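Local structure of isoprenyl transferase (Campylobacter jejuni, 3UGS) at residues R97-L102 and I132-R137; L167-M172 and N183-Q188. The protein probably catalyses the magnesium-dependent condensation of isopentenyl diphosphate with allylic diphosphates, as a homodimer, to build long-chain polyprenyl diphosphates such as undecaprenyl diphosphate. All blocks are in the same frame, centred on the assembly; numbering follows the deposited sequence.

Interaction 1: R97-L102 and I132-R137; sequences RAIGDL and ISYGAR
Ile-132 gives its backbone N-H to the carbonyl of Ile-99, N to O 2.9 Å and nearly straight at 172°. The carbonyl of Ile-132 takes a CA-H...O contact from Gly-100, while its side chain lies between Ala-98 and Leu-102, CD1 near Ala-98 CB and CB near Leu-102 CD2; the same Leu-102 CD2 is 3.8 Å from Ile-132 O. Ile-113 of helix 107-120 packs on both Ala-98 and Ile-132.

At Ser-133 the chain turns a corner, and a pair of bonds grips Asp-101 there. The Ser-133 carbonyl accepts Asp-101 N, N to O 2.7 Å, the donor standing above the carbonyl plane. With OG anti to the backbone N (chi1 176°), the hydroxyl of Ser-133 donates back to Asp-101 O, OG to O 2.9 Å; the same OG is hydrogen-bonded to Trp-64 NE1, by similarity a substrate-binding residue. The two strands involved, 94-99 and 126-134, are neighbours in the parallel sheet and the two ends of a beta-alpha-beta unit crossing through helix 107-120, so this contact joins their C-terminal ends, where segment 97-102 leaves the sheet.

Tyr-134 comes next, its CB 3.3 Å from Gly-100 CA. Gly-100 lies at the edge of the phenol ring, its N in the ring plane and 3.5 Å from CD1. Having no side chain, Gly-100 can pack this closely on Ile-132 O and Tyr-134 CB, and its backbone angles by themselves call for glycine. Ile-99 runs alongside the tyrosine, pointing the same way, with CG1 3.7 Å from Tyr-134 CD1. At the far end of the ring the phenol OH is hydrogen-bonded to Glu-139.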
loop_
_atom_site.group_PDB
_atom_site.type_symbol
_atom_site.label_atom_id
_atom_site.label_comp_id
_atom_site.label_asym_id
_atom_site.label_seq_id
_atom_site.Cartn_x
_atom_site.Cartn_y
_atom_site.Cartn_z
ATOM N N ARG A 97 -9.481 18.916 7.096
ATOM C CA ARG A 97 -9.182 17.973 8.184
ATOM C C ARG A 97 -7.737 17.558 8.175
ATOM O O ARG A 97 -7.201 17.172 7.142
ATOM C CB ARG A 97 -9.990 16.708 8.055
ATOM C CG ARG A 97 -11.462 16.911 8.258
ATOM C CD ARG A 97 -12.178 15.558 8.205
ATOM N N ALA A 98 -7.142 17.630 9.346
ATOM C CA ALA A 98 -5.799 17.141 9.584
ATOM C C ALA A 98 -5.813 15.689 10.103
ATOM O O ALA A 98 -6.671 15.258 10.823
ATOM C CB ALA A 98 -5.045 18.059 10.510
ATOM N N ILE A 99 -4.872 14.911 9.608
ATOM C CA ILE A 99 -4.644 13.541 10.093
ATOM C C ILE A 99 -3.159 13.386 10.275
ATOM O O ILE A 99 -2.371 14.161 9.769
ATOM C CB ILE A 99 -5.214 12.421 9.182
ATOM C CG1 ILE A 99 -4.470 12.327 7.840
ATOM C CG2 ILE A 99 -6.668 12.693 8.880
ATOM C CD1 ILE A 99 -5.042 11.275 6.884
ATOM N N GLY A 100 -2.784 12.345 10.980
ATOM C CA GLY A 100 -1.403 12.161 11.371
ATOM C C GLY A 100 -1.295 12.377 12.861
ATOM O O GLY A 100 -2.281 12.611 13.549
ATOM N N ASP A 101 -0.087 12.230 13.368
ATOM C CA ASP A 101 0.133 12.396 14.804
ATOM C C ASP A 101 0.472 13.841 15.052
ATOM O O ASP A 101 1.610 14.249 14.926
ATOM C CB ASP A 101 1.241 11.516 15.325
ATOM C CG ASP A 101 1.424 11.634 16.844
ATOM O OD1 ASP A 101 0.671 12.399 17.504
ATOM O OD2 ASP A 101 2.322 10.927 17.347
ATOM N N LEU A 102 -0.555 14.592 15.408
ATOM C CA LEU A 102 -0.481 16.058 15.457
ATOM C C LEU A 102 0.227 16.511 16.731
ATOM O O LEU A 102 0.656 17.670 16.842
ATOM C CB LEU A 102 -1.853 16.722 15.420
ATOM C CG LEU A 102 -2.721 16.565 14.182
ATOM C CD1 LEU A 102 -3.973 17.401 14.395
ATOM C CD2 LEU A 102 -2.001 16.942 12.885
ATOM N N ILE A 132 -0.368 15.318 8.046
ATOM C CA ILE A 132 0.767 16.080 8.657
ATOM C C ILE A 132 1.332 15.381 9.865
ATOM O O ILE A 132 0.602 15.063 10.799
ATOM C CB ILE A 132 0.388 17.487 9.154
ATOM C CG1 ILE A 132 -0.524 18.155 8.168
ATOM C CG2 ILE A 132 1.629 18.336 9.376
ATOM C CD1 ILE A 132 -1.220 19.371 8.775
ATOM N N SER A 133 2.647 15.202 9.847
ATOM C CA SER A 133 3.301 14.312 10.805
ATOM C C SER A 133 2.492 13.004 10.839
ATOM O O SER A 133 2.098 12.494 11.864
ATOM C CB SER A 133 3.341 14.920 12.208
ATOM O OG SER A 133 3.912 13.971 13.112
ATOM N N TYR A 134 2.210 12.528 9.659
ATOM C CA TYR A 134 1.367 11.354 9.464
ATOM C C TYR A 134 2.140 10.178 8.887
ATOM O O TYR A 134 2.944 10.296 7.995
ATOM C CB TYR A 134 0.182 11.663 8.555
ATOM C CG TYR A 134 -0.500 10.441 8.047
ATOM C CD1 TYR A 134 -1.676 9.981 8.637
ATOM C CD2 TYR A 134 0.052 9.706 7.015
ATOM C CE1 TYR A 134 -2.301 8.827 8.183
ATOM C CE2 TYR A 134 -0.549 8.562 6.571
ATOM C CZ TYR A 134 -1.725 8.120 7.146
ATOM O OH TYR A 134 -2.321 6.952 6.670
ATOM N N GLY A 135 1.843 9.015 9.409
ATOM C CA GLY A 135 2.310 7.777 8.814
ATOM C C GLY A 135 1.236 6.721 8.905
ATOM O O GLY A 135 0.474 6.695 9.883
ATOM N N ALA A 136 1.190 5.850 7.898
ATOM C CA ALA A 136 0.101 4.832 7.785
ATOM C C ALA A 136 0.242 3.821 8.883
ATOM O O ALA A 136 -0.713 3.400 9.500
ATOM C CB ALA A 136 0.103 4.130 6.433
ATOM N N ARG A 137 1.479 3.432 9.111
ATOM C CA ARG A 137 1.765 2.410 10.119
ATOM C C ARG A 137 1.337 2.925 11.502
ATOM O O ARG A 137 0.714 2.240 12.279
ATOM C CB ARG A 137 3.239 1.996 10.125
ATOM C CG ARG A 137 3.614 1.010 9.027
ATOM C CD ARG A 137 5.118 0.759 9.018
ATOM N NE ARG A 137 5.565 -0.156 7.946
ATOM C CZ ARG A 137 6.730 -0.802 7.956
ATOM N NH1 ARG A 137 7.549 -0.642 8.963
ATOM N NH2 ARG A 137 7.086 -1.592 6.953
#

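Interaction 2: L167-M172 and N183-Q188; sequences LDVDLM and NFLLWQ
Met-172 overlaps the CD2 corner of the Phe-184 ring, approaching it obliquely: the methyl CE comes to 3.3 Å from Phe-184 CD2, and SD lies 3.7 Å from the same atom. The sulfur stands 4.9 Å from the ring centroid, a Met-aromatic contact. Met-172 starts out extended, CG anti to the backbone N, and then bends at chi2 (67°) and again at chi3 (81°), which curls CE back toward the ring; CE also lies near Leu-185 CB. Phe-184 is stacked in addition on Phe-57, a residue of the pocket that holds the bound farnesyl monophosphate, and Leu-185 CD1 sits over one face of its ring, offset toward the rim.

Further back along the first segment, Val-169 meets Leu-185 at about a right angle, CG2 to CD1 3.8 Å. The same CG2 lies 4.0 Å from Gln-188 CB. Strand 171-175 is flanked in the parallel sheet by 9-14 and the edge strand 193-197. The loop that leads from 171-175 to that edge strand includes residues 183-188, and the contact thus folds this loop back against the chain entering strand 171-175.

One backbone bond closes the other end: Val-169 N donates to Gln-188 O, N to O 3.2 Å with an angle of 155° at the hydrogen. Beside it the aliphatic part of Gln-188 lies against the carbonyl of Leu-167, CG to O 3.5 Å, and its amide NE2 turns away to bond Leu-165 O and Glu-139. Asp-168, whose CA lies 3.7 Å from Gln-188 O, sends OD1 to a salt bridge with Arg-137 of the second subunit.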
loop_
_atom_site.group_PDB
_atom_site.type_symbol
_atom_site.label_atom_id
_atom_site.label_comp_id
_atom_site.label_asym_id
_atom_site.label_seq_id
_atom_site.Cartn_x
_atom_site.Cartn_y
_atom_site.Cartn_z
ATOM N N LEU A 167 -12.118 6.225 5.351
ATOM C CA LEU A 167 -12.561 6.111 3.938
ATOM C C LEU A 167 -11.533 5.469 2.999
ATOM O O LEU A 167 -10.393 5.927 2.857
ATOM C CB LEU A 167 -12.964 7.479 3.376
ATOM C CG LEU A 167 -13.726 7.423 2.038
ATOM C CD1 LEU A 167 -15.071 6.719 2.118
ATOM C CD2 LEU A 167 -13.924 8.828 1.528
ATOM N N ASP A 168 -11.964 4.407 2.350
ATOM C CA ASP A 168 -11.117 3.722 1.327
ATOM C C ASP A 168 -10.751 4.742 0.229
ATOM O O ASP A 168 -11.519 5.631 -0.146
ATOM C CB ASP A 168 -11.771 2.512 0.650
ATOM C CG ASP A 168 -11.951 1.288 1.572
ATOM O OD1 ASP A 168 -11.234 1.142 2.586
ATOM O OD2 ASP A 168 -12.841 0.443 1.255
ATOM N N VAL A 169 -9.507 4.631 -0.193
ATOM C CA VAL A 169 -8.975 5.388 -1.329
ATOM C C VAL A 169 -9.395 4.648 -2.592
ATOM O O VAL A 169 -9.209 3.451 -2.738
ATOM C CB VAL A 169 -7.432 5.518 -1.305
ATOM C CG1 VAL A 169 -6.900 6.010 -2.658
ATOM C CG2 VAL A 169 -6.978 6.389 -0.127
ATOM N N ASP A 170 -10.019 5.377 -3.479
ATOM C CA ASP A 170 -10.390 4.847 -4.825
ATOM C C ASP A 170 -9.281 5.000 -5.809
ATOM O O ASP A 170 -8.921 4.070 -6.530
ATOM C CB ASP A 170 -11.630 5.542 -5.342
ATOM C CG ASP A 170 -12.812 5.352 -4.382
ATOM O OD1 ASP A 170 -13.185 4.165 -4.095
ATOM O OD2 ASP A 170 -13.347 6.380 -3.902
ATOM N N LEU A 171 -8.729 6.206 -5.799
ATOM C CA LEU A 171 -7.548 6.557 -6.630
ATOM C C LEU A 171 -6.395 7.201 -5.867
ATOM O O LEU A 171 -6.529 8.235 -5.230
ATOM C CB LEU A 171 -7.936 7.451 -7.795
ATOM C CG LEU A 171 -6.785 7.691 -8.769
ATOM C CD1 LEU A 171 -6.263 6.399 -9.373
ATOM C CD2 LEU A 171 -7.179 8.657 -9.868
ATOM N N MET A 172 -5.261 6.544 -5.971
ATOM C CA MET A 172 -3.983 7.041 -5.450
ATOM C C MET A 172 -3.126 7.545 -6.616
ATOM O O MET A 172 -2.577 6.780 -7.390
ATOM C CB MET A 172 -3.235 5.973 -4.655
ATOM C CG MET A 172 -1.857 6.383 -4.163
ATOM S SD MET A 172 -1.879 7.685 -2.923
ATOM C CE MET A 172 -2.239 6.851 -1.399
ATOM N N ASN A 183 4.502 5.228 2.994
ATOM C CA ASN A 183 3.740 5.235 4.281
ATOM C C ASN A 183 2.475 6.095 4.242
ATOM O O ASN A 183 2.043 6.672 5.242
ATOM C CB ASN A 183 4.630 5.701 5.436
ATOM C CG ASN A 183 4.263 5.059 6.774
ATOM O OD1 ASN A 183 3.445 4.149 6.829
ATOM N ND2 ASN A 183 4.861 5.543 7.855
ATOM N N PHE A 184 1.914 6.175 3.040
ATOM C CA PHE A 184 0.727 6.994 2.787
ATOM C C PHE A 184 -0.531 6.153 2.652
ATOM O O PHE A 184 -0.747 5.470 1.653
ATOM C CB PHE A 184 0.915 7.915 1.562
ATOM C CG PHE A 184 -0.129 9.003 1.441
ATOM C CD1 PHE A 184 -0.545 9.734 2.538
ATOM C CD2 PHE A 184 -0.683 9.304 0.211
ATOM C CE1 PHE A 184 -1.508 10.725 2.407
ATOM C CE2 PHE A 184 -1.646 10.280 0.075
ATOM C CZ PHE A 184 -2.055 10.998 1.177
ATOM N N LEU A 185 -1.368 6.225 3.686
ATOM C CA LEU A 185 -2.712 5.588 3.642
ATOM C C LEU A 185 -2.713 4.112 3.169
ATOM O O LEU A 185 -3.540 3.637 2.374
ATOM C CB LEU A 185 -3.598 6.359 2.690
ATOM C CG LEU A 185 -3.817 7.847 3.035
ATOM C CD1 LEU A 185 -4.592 8.520 1.906
ATOM C CD2 LEU A 185 -4.501 7.995 4.404
ATOM N N LEU A 186 -1.772 3.368 3.688
ATOM C CA LEU A 186 -1.618 1.948 3.267
ATOM C C LEU A 186 -2.897 1.110 3.441
ATOM O O LEU A 186 -3.321 0.334 2.579
ATOM C CB LEU A 186 -0.445 1.309 3.982
ATOM C CG LEU A 186 0.914 1.972 3.625
ATOM C CD1 LEU A 186 2.066 1.461 4.531
ATOM C CD2 LEU A 186 1.253 1.788 2.142
ATOM N N TRP A 187 -3.490 1.237 4.601
ATOM C CA TRP A 187 -4.686 0.435 4.915
ATOM C C TRP A 187 -5.827 0.730 3.945
ATOM O O TRP A 187 -6.458 -0.150 3.347
ATOM C CB TRP A 187 -5.134 0.671 6.341
ATOM C CG TRP A 187 -6.341 -0.129 6.748
ATOM C CD1 TRP A 187 -7.656 0.109 6.443
ATOM C CD2 TRP A 187 -6.347 -1.324 7.575
ATOM N NE1 TRP A 187 -8.447 -0.840 7.015
ATOM C CE2 TRP A 187 -7.717 -1.703 7.720
ATOM C CE3 TRP A 187 -5.365 -2.062 8.228
ATOM C CZ2 TRP A 187 -8.083 -2.775 8.457
ATOM C CZ3 TRP A 187 -5.728 -3.149 8.935
ATOM C CH2 TRP A 187 -7.072 -3.502 9.069
ATOM N N GLN A 188 -6.058 2.011 3.794
ATOM C CA GLN A 188 -7.103 2.560 2.912
ATOM C C GLN A 188 -6.894 2.185 1.418
ATOM O O GLN A 188 -7.830 2.069 0.614
ATOM C CB GLN A 188 -7.200 4.053 3.074
ATOM C CG GLN A 188 -7.647 4.528 4.451
ATOM C CD GLN A 188 -6.440 4.804 5.368
ATOM O OE1 GLN A 188 -5.330 4.360 5.080
ATOM N NE2 GLN A 188 -6.658 5.564 6.462
#

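Following the chain from the N terminus past strands 9-14 and 53-60, strand 94-99 opens interaction 1, which closes a loop of 29 residues, containing helix 107-120, when strand 126-134 returns beside it. The chain then runs through helices 136-149 and 156-161 before interaction 2 closes a much shorter loop of ten residues that takes in the end of strand 171-175. The loops therefore follow in series and neither nest nor cross. Interaction 1 ties an edge of the parallel sheet, interaction 2 its other side. They touch where helix 136-149 begins: Asn-183 probably bonds Ala-136 through its backbone O and Arg-137 N through OD1. The dimer interface joins the two contacts again, between subunits.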